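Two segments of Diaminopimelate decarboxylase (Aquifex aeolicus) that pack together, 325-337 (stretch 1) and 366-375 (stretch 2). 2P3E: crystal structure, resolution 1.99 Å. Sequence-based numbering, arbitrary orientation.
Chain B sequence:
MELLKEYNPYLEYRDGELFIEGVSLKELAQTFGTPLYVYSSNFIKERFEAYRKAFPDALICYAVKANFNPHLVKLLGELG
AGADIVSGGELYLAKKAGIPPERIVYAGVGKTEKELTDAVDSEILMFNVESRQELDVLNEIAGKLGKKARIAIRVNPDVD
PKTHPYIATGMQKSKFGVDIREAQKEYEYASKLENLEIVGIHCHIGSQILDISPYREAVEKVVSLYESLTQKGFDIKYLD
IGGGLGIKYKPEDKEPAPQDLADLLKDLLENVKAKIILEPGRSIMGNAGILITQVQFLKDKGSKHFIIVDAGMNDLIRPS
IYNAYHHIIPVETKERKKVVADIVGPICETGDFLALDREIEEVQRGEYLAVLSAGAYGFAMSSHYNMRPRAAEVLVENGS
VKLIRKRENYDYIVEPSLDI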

ATOM      1  N   TYR B 325       4.867 -15.469  -4.815  1.00 16.47           N
ATOM      2  CA  TYR B 325       4.798 -15.993  -6.163  1.00 15.31           C
ATOM      3  C   TYR B 325       3.383 -15.798  -6.736  1.00 15.14           C
ATOM      4  O   TYR B 325       2.379 -16.290  -6.179  1.00 15.60           O
ATOM      5  CB  TYR B 325       5.174 -17.499  -6.180  1.00 15.65           C
ATOM      6  CG  TYR B 325       5.208 -18.095  -7.576  1.00 15.45           C
ATOM      7  CD1 TYR B 325       6.423 -18.340  -8.229  1.00 15.00           C
ATOM      8  CD2 TYR B 325       4.025 -18.373  -8.267  1.00 14.85           C
ATOM      9  CE1 TYR B 325       6.448 -18.845  -9.522  1.00 15.16           C
ATOM     10  CE2 TYR B 325       4.049 -18.900  -9.555  1.00 14.36           C
ATOM     11  CZ  TYR B 325       5.260 -19.132 -10.170  1.00 15.44           C
ATOM     12  OH  TYR B 325       5.267 -19.640 -11.441  1.00 16.96           O
ATOM     13  N   HIS B 326       3.320 -15.084  -7.854  1.00 13.74           N
ATOM     14  CA  HIS B 326       2.158 -15.073  -8.736  1.00 13.59           C
ATOM     15  C   HIS B 326       2.604 -15.584 -10.113  1.00 13.57           C
ATOM     16  O   HIS B 326       3.602 -15.115 -10.655  1.00 13.37           O
ATOM     17  CB  HIS B 326       1.591 -13.652  -8.881  1.00 13.04           C
ATOM     18  CG  HIS B 326       0.867 -13.171  -7.660  1.00 13.27           C
ATOM     19  ND1 HIS B 326      -0.508 -13.166  -7.563  1.00 13.09           N
ATOM     20  CD2 HIS B 326       1.332 -12.692  -6.478  1.00 13.78           C
ATOM     21  CE1 HIS B 326      -0.862 -12.717  -6.367  1.00 14.01           C
ATOM     22  NE2 HIS B 326       0.234 -12.418  -5.693  1.00 14.10           N
ATOM     23  N   HIS B 327       1.859 -16.538 -10.650  1.00 13.59           N
ATOM     24  CA  HIS B 327       2.116 -17.061 -11.987  1.00 14.27           C
ATOM     25  C   HIS B 327       1.817 -15.975 -13.023  1.00 14.55           C
ATOM     26  O   HIS B 327       0.794 -15.281 -12.938  1.00 13.18           O
ATOM     27  CB  HIS B 327       1.296 -18.325 -12.238  1.00 14.46           C
ATOM     28  CG  HIS B 327       1.829 -19.192 -13.347  1.00 16.34           C
ATOM     29  ND1 HIS B 327       3.101 -19.717 -13.335  1.00 18.41           N
ATOM     30  CD2 HIS B 327       1.250 -19.638 -14.489  1.00 18.78           C
ATOM     31  CE1 HIS B 327       3.294 -20.435 -14.432  1.00 19.09           C
ATOM     32  NE2 HIS B 327       2.180 -20.415 -15.143  1.00 19.72           N
ATOM     33  N   ILE B 328       2.747 -15.798 -13.965  1.00 14.48           N
ATOM     34  CA  ILE B 328       2.613 -14.774 -15.012  1.00 14.88           C
ATOM     35  C   ILE B 328       2.752 -15.430 -16.397  1.00 15.52           C
ATOM     36  O   ILE B 328       3.747 -16.115 -16.660  1.00 15.35           O
ATOM     37  CB  ILE B 328       3.640 -13.616 -14.854  1.00 14.76           C
ATOM     38  CG1 ILE B 328       3.505 -12.974 -13.448  1.00 14.61           C
ATOM     39  CG2 ILE B 328       3.453 -12.576 -15.963  1.00 15.12           C
ATOM     40  CD1 ILE B 328       4.459 -11.822 -13.172  1.00 13.54           C
ATOM     41  N   ILE B 329       1.754 -15.204 -17.249  1.00 15.27           N
ATOM     42  CA  ILE B 329       1.673 -15.825 -18.564  1.00 16.55           C
ATOM     43  C   ILE B 329       1.380 -14.771 -19.627  1.00 16.83           C
ATOM     44  O   ILE B 329       0.749 -13.738 -19.324  1.00 16.65           O
ATOM     45  CB  ILE B 329       0.582 -16.935 -18.610  1.00 15.85           C
ATOM     46  CG1 ILE B 329      -0.815 -16.343 -18.327  1.00 16.20           C
ATOM     47  CG2 ILE B 329       0.947 -18.051 -17.629  1.00 18.10           C
ATOM     48  CD1 ILE B 329      -1.991 -17.337 -18.400  1.00 16.28           C
ATOM     49  N   PRO B 330       1.814 -15.028 -20.879  1.00 17.66           N
ATOM     50  CA  PRO B 330       1.456 -14.106 -21.954  1.00 17.62           C
ATOM     51  C   PRO B 330      -0.016 -14.242 -22.363  1.00 18.51           C
ATOM     52  O   PRO B 330      -0.606 -15.340 -22.305  1.00 18.71           O
ATOM     53  CB  PRO B 330       2.419 -14.500 -23.084  1.00 17.97           C
ATOM     54  CG  PRO B 330       2.646 -15.992 -22.876  1.00 17.44           C
ATOM     55  CD  PRO B 330       2.632 -16.166 -21.369  1.00 18.01           C
ATOM     56  N   VAL B 331      -0.632 -13.118 -22.701  1.00 18.63           N
ATOM     57  CA  VAL B 331      -1.996 -13.121 -23.218  1.00 19.97           C
ATOM     58  C   VAL B 331      -1.999 -13.743 -24.641  1.00 22.16           C
ATOM     59  O   VAL B 331      -2.981 -14.370 -25.039  1.00 21.95           O
ATOM     60  CB  VAL B 331      -2.597 -11.677 -23.191  1.00 19.69           C
ATOM     61  CG1 VAL B 331      -3.883 -11.548 -24.039  1.00 19.40           C
ATOM     62  CG2 VAL B 331      -2.844 -11.221 -21.733  1.00 17.45           C
ATOM     63  N   GLU B 332      -0.894 -13.558 -25.371  1.00 24.34           N
ATOM     64  CA  GLU B 332      -0.680 -14.197 -26.685  1.00 27.56           C
ATOM     65  C   GLU B 332       0.516 -15.157 -26.619  1.00 28.68           C
ATOM     66  O   GLU B 332       1.643 -14.726 -26.364  1.00 28.47           O
ATOM     67  CB  GLU B 332      -0.431 -13.149 -27.788  1.00 27.73           C
ATOM     68  CG  GLU B 332      -1.636 -12.316 -28.223  0.40 30.08           C
ATOM     69  CD  GLU B 332      -1.437 -11.594 -29.572  1.00 32.90           C
ATOM     70  OE1 GLU B 332      -0.369 -11.730 -30.206  1.00 36.54           O
ATOM     71  OE2 GLU B 332      -2.358 -10.872 -30.017  1.00 36.21           O
ATOM     72  N   THR B 333       0.272 -16.456 -26.816  1.00 30.93           N
ATOM     73  CA  THR B 333       1.364 -17.431 -27.023  1.00 33.10           C
ATOM     74  C   THR B 333       1.788 -17.389 -28.491  1.00 33.83           C
ATOM     75  O   THR B 333       0.934 -17.437 -29.383  1.00 33.49           O
ATOM     76  CB  THR B 333       0.935 -18.898 -26.811  1.00 33.55           C
ATOM     77  OG1 THR B 333      -0.155 -19.012 -25.889  1.00 36.40           O
ATOM     78  CG2 THR B 333       2.127 -19.773 -26.355  1.00 34.72           C
ATOM     79  N   LYS B 334       3.096 -17.338 -28.740  1.00 35.07           N
ATOM     80  CA  LYS B 334       3.609 -17.207 -30.114  1.00 36.41           C
ATOM     81  C   LYS B 334       4.728 -18.180 -30.499  1.00 36.88           C
ATOM     82  O   LYS B 334       5.511 -17.886 -31.410  1.00 37.61           O
ATOM     83  CB  LYS B 334       4.081 -15.772 -30.366  1.00 36.27           C
ATOM     84  CG  LYS B 334       2.978 -14.795 -30.719  1.00 37.73           C
ATOM     85  CD  LYS B 334       3.518 -13.385 -30.801  1.00 39.09           C
ATOM     86  CE  LYS B 334       2.422 -12.422 -31.214  1.00 40.83           C
ATOM     87  NZ  LYS B 334       2.924 -11.016 -31.241  1.00 41.31           N
ATOM     88  N   GLU B 335       4.808 -19.329 -29.830  1.00 37.13           N
ATOM     89  CA  GLU B 335       5.884 -20.307 -30.086  0.70 37.28           C
ATOM     90  C   GLU B 335       7.225 -19.589 -30.247  1.00 37.25           C
ATOM     91  O   GLU B 335       7.836 -19.568 -31.330  1.00 37.71           O
ATOM     92  CB  GLU B 335       5.567 -21.209 -31.294  1.00 37.48           C
ATOM     93  CG  GLU B 335       4.423 -22.199 -31.050  1.00 37.23           C
ATOM     94  N   ARG B 336       7.631 -18.939 -29.162  1.00 36.56           N
ATOM     95  CA  ARG B 336       8.905 -18.258 -29.082  1.00 35.51           C
ATOM     96  C   ARG B 336       9.744 -18.925 -27.995  1.00 34.46           C
ATOM     97  O   ARG B 336       9.229 -19.719 -27.198  1.00 34.04           O
ATOM     98  CB  ARG B 336       8.689 -16.790 -28.719  1.00 35.63           C
ATOM     99  CG  ARG B 336       7.940 -15.989 -29.751  0.20 36.07           C
ATOM    100  CD  ARG B 336       7.498 -14.677 -29.161  0.40 36.72           C
ATOM    101  NE  ARG B 336       6.421 -14.840 -28.181  0.80 38.00           N
ATOM    102  CZ  ARG B 336       5.738 -13.824 -27.656  1.00 37.19           C
ATOM    103  NH1 ARG B 336       6.036 -12.573 -28.009  1.00 38.12           N
ATOM    104  NH2 ARG B 336       4.770 -14.052 -26.781  1.00 35.41           N
ATOM    105  N   LYS B 337      11.031 -18.597 -27.972  1.00 33.03           N
ATOM    106  CA  LYS B 337      11.934 -19.010 -26.899  1.00 32.31           C
ATOM    107  C   LYS B 337      11.491 -18.366 -25.565  1.00 31.41           C
ATOM    108  O   LYS B 337      10.899 -17.274 -25.546  1.00 30.55           O
ATOM    109  CB  LYS B 337      13.361 -18.581 -27.257  1.00 32.52           C
ATOM    110  CG  LYS B 337      14.476 -19.083 -26.340  0.30 33.23           C
ATOM    111  CD  LYS B 337      15.825 -18.488 -26.755  0.20 34.35           C
ATOM    112  CE  LYS B 337      15.865 -16.980 -26.516  1.00 36.72           C
ATOM    113  NZ  LYS B 337      16.931 -16.253 -27.290  1.00 37.54           N
ATOM    114  N   GLY B 366       4.233  -3.477 -25.968  1.00 20.63           N
ATOM    115  CA  GLY B 366       2.856  -3.427 -26.465  1.00 19.85           C
ATOM    116  C   GLY B 366       2.060  -4.700 -26.173  1.00 19.69           C
ATOM    117  O   GLY B 366       0.824  -4.680 -26.150  1.00 19.23           O
ATOM    118  N   GLU B 367       2.763  -5.812 -25.955  1.00 19.03           N
ATOM    119  CA  GLU B 367       2.096  -7.076 -25.627  1.00 19.34           C
ATOM    120  C   GLU B 367       1.572  -7.048 -24.197  1.00 18.07           C
ATOM    121  O   GLU B 367       2.103  -6.324 -23.365  1.00 18.02           O
ATOM    122  CB  GLU B 367       3.061  -8.246 -25.739  1.00 19.85           C
ATOM    123  CG  GLU B 367       3.285  -8.745 -27.137  1.00 22.41           C
ATOM    124  CD  GLU B 367       4.058 -10.041 -27.125  0.80 23.70           C
ATOM    125  OE1 GLU B 367       3.510 -11.092 -26.699  0.80 25.50           O
ATOM    126  OE2 GLU B 367       5.220  -9.997 -27.535  1.00 23.84           O
ATOM    127  N   TYR B 368       0.558  -7.869 -23.920  1.00 17.75           N
ATOM    128  CA  TYR B 368      -0.022  -7.958 -22.576  1.00 17.50           C
ATOM    129  C   TYR B 368       0.377  -9.239 -21.842  1.00 17.07           C
ATOM    130  O   TYR B 368       0.535 -10.300 -22.474  1.00 16.83           O
ATOM    131  CB  TYR B 368      -1.552  -7.879 -22.649  1.00 17.70           C
ATOM    132  CG  TYR B 368      -2.063  -6.679 -23.402  1.00 17.86           C
ATOM    133  CD1 TYR B 368      -2.089  -5.416 -22.804  1.00 16.95           C
ATOM    134  CD2 TYR B 368      -2.518  -6.805 -24.729  1.00 17.28           C
ATOM    135  CE1 TYR B 368      -2.566  -4.296 -23.516  1.00 18.67           C
ATOM    136  CE2 TYR B 368      -2.988  -5.693 -25.446  1.00 16.98           C
ATOM    137  CZ  TYR B 368      -3.010  -4.457 -24.834  1.00 17.70           C
ATOM    138  OH  TYR B 368      -3.490  -3.360 -25.514  1.00 19.16           O
ATOM    139  N   LEU B 369       0.529  -9.131 -20.515  1.00 15.81           N
ATOM    140  CA  LEU B 369       0.756 -10.292 -19.644  1.00 15.27           C
ATOM    141  C   LEU B 369      -0.422 -10.439 -18.664  1.00 15.57           C
ATOM    142  O   LEU B 369      -1.069  -9.444 -18.318  1.00 15.12           O
ATOM    143  CB  LEU B 369       2.057 -10.112 -18.841  1.00 15.12           C
ATOM    144  CG  LEU B 369       3.366  -9.852 -19.620  1.00 16.12           C
ATOM    145  CD1 LEU B 369       4.562  -9.652 -18.678  1.00 14.25           C
ATOM    146  CD2 LEU B 369       3.602 -11.026 -20.557  1.00 15.80           C
ATOM    147  N   ALA B 370      -0.708 -11.678 -18.258  1.00 14.64           N
ATOM    148  CA  ALA B 370      -1.684 -11.984 -17.222  1.00 14.89           C
ATOM    149  C   ALA B 370      -0.996 -12.465 -15.950  1.00 14.66           C
ATOM    150  O   ALA B 370      -0.252 -13.451 -15.969  1.00 14.10           O
ATOM    151  CB  ALA B 370      -2.694 -13.031 -17.714  1.00 15.22           C
ATOM    152  N   VAL B 371      -1.240 -11.747 -14.856  1.00 13.32           N
ATOM    153  CA  VAL B 371      -0.742 -12.109 -13.530  1.00 13.00           C
ATOM    154  C   VAL B 371      -1.878 -12.844 -12.812  1.00 12.96           C
ATOM    155  O   VAL B 371      -2.945 -12.268 -12.558  1.00 12.47           O
ATOM    156  CB  VAL B 371      -0.291 -10.855 -12.699  1.00 12.45           C
ATOM    157  CG1 VAL B 371       0.295 -11.267 -11.339  1.00 12.74           C
ATOM    158  CG2 VAL B 371       0.726  -9.999 -13.498  1.00 13.01           C
ATOM    159  N   LEU B 372      -1.660 -14.125 -12.498  1.00 12.36           N
ATOM    160  CA  LEU B 372      -2.759 -14.946 -11.967  1.00 13.01           C
ATOM    161  C   LEU B 372      -2.909 -14.774 -10.459  1.00 12.61           C
ATOM    162  O   LEU B 372      -2.030 -14.191  -9.816  1.00 12.06           O
ATOM    163  CB  LEU B 372      -2.559 -16.431 -12.318  1.00 13.64           C
ATOM    164  CG  LEU B 372      -2.396 -16.792 -13.802  1.00 13.19           C
ATOM    165  CD1 LEU B 372      -2.371 -18.318 -13.939  1.00 15.01           C
ATOM    166  CD2 LEU B 372      -3.490 -16.164 -14.679  1.00 13.50           C
ATOM    167  N   SER B 373      -4.035 -15.259  -9.914  1.00 12.65           N
ATOM    168  CA  SER B 373      -4.219 -15.377  -8.460  1.00 12.58           C
ATOM    169  C   SER B 373      -4.211 -14.006  -7.782  1.00 12.17           C
ATOM    170  O   SER B 373      -3.727 -13.845  -6.662  1.00 11.25           O
ATOM    171  CB  SER B 373      -3.119 -16.275  -7.848  1.00 12.99           C
ATOM    172  OG  SER B 373      -2.835 -17.401  -8.675  1.00 15.12           O
ATOM    173  N   ALA B 374      -4.805 -13.028  -8.464  1.00 12.52           N
ATOM    174  CA  ALA B 374      -4.726 -11.639  -8.024  1.00 12.07           C
ATOM    175  C   ALA B 374      -6.039 -11.071  -7.477  1.00 11.50           C
ATOM    176  O   ALA B 374      -6.137  -9.862  -7.239  1.00 11.09           O
ATOM    177  CB  ALA B 374      -4.168 -10.765  -9.142  1.00 11.75           C
ATOM    178  N   GLY B 375      -7.013 -11.948  -7.233  1.00 10.35           N
ATOM    179  CA  GLY B 375      -8.372 -11.535  -6.847  1.00 10.20           C
ATOM    180  C   GLY B 375      -8.549 -11.223  -5.366  1.00 10.84           C
ATOM    181  O   GLY B 375      -9.525 -10.572  -4.959  1.00 10.64           O
TER
HETATM  182  O   HOH W   1      -0.207 -17.620  -9.075  1.00 12.77           O
HETATM  183  O   HOH W   2       1.158 -11.517 -24.837  1.00 17.04           O

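Antiparallel strands are held together by a backbone ladder, but the ladder rarely works alone: side chains and ordered water carry the contact past the point where the strands stop pairing. The two segments of diaminopimelate decarboxylase illustrate the principle well. The charged anchor lies at one end, where the guanidinium of Arg-336 meets the carboxylate of Glu-367 in a salt bridge. Arg-336 NH1 donates to Glu-367 OE2 at 2.7 Å, and Arg-336 NH2 donates to Glu-367 OE1 at 3.2 Å; a weak bond from Arg-336 NH1 to Glu-367 OE1, also 3.2 Å, completes the set. Because OE2 lies near the guanidinium plane, at its edge, the N-H groups can address the carboxylate. Lys-334 adds positive charge nearby, but its NZ remains 4.5 Å from Glu-367 OE2, beyond a salt bridge; within its own segment, Lys-334 NZ pairs with Glu-332 OE1 at 3.5 Å.

The ladder itself is short and regular. Ile-329 and Ala-370 form the hydrogen-bonded pair, with Ala-370 N donating to Ile-329 O at 2.7 Å and Ile-329 N to Ala-370 O at 3.0 Å. Two residues along in each direction the pattern continues: Leu-372 N donates to His-327 O at 2.7 Å, and Val-331 N to Tyr-368 O at 3.1 Å. All four bonds are nearly straight, with angles at hydrogen of 165° or more. Proline has no amide hydrogen to give, yet Pro-330 costs the ladder nothing, since it faces Leu-369 in a non-hydrogen-bonded pair. At the other such pair, Ile-328 with Val-371, the alpha carbons draw in to 4.5 Å, and Ile-328 CA makes a C-H...O contact with Ala-370 O at 3.3 Å.

Beyond the strand pairing, side chains and water extend the polar network. His-326 ND1 donates to Leu-372 O at 2.9 Å, the acceptor lying at the ring edge where an N-H can reach it. Water 1 accepts from His-327 N at 2.8 Å and donates to Ser-373 OG at 2.7 Å, bridging the segments. Near the salt bridge, water 2 accepts from Glu-332 N at 2.9 Å and donates to Tyr-368 O at 2.7 Å and Glu-367 OE1 at 3.0 Å, so it ties backbone and carboxylate together.

Apolar packing follows the alternation of the strands. On one face, Ile-328 CG1 lies 4.1 Å from Val-371 CG2, and Ile-328 CG2 is 4.0 Å from Leu-369 CB. On the other, Ile-329 CG1 approaches Ala-370 CB to 3.9 Å, while Ile-329 CD1 extends to within 4.2 Å of Leu-372 CD2. Beyond Pro-330, Val-331 carries the apolar packing toward Tyr-368, its CG2 resting 3.7 Å from Tyr-368 CB and 4.4 Å from Ala-370 CB. Together the segments bury 764 Å², counting both sides, an area to which backbone pairing, charge and packing all contribute.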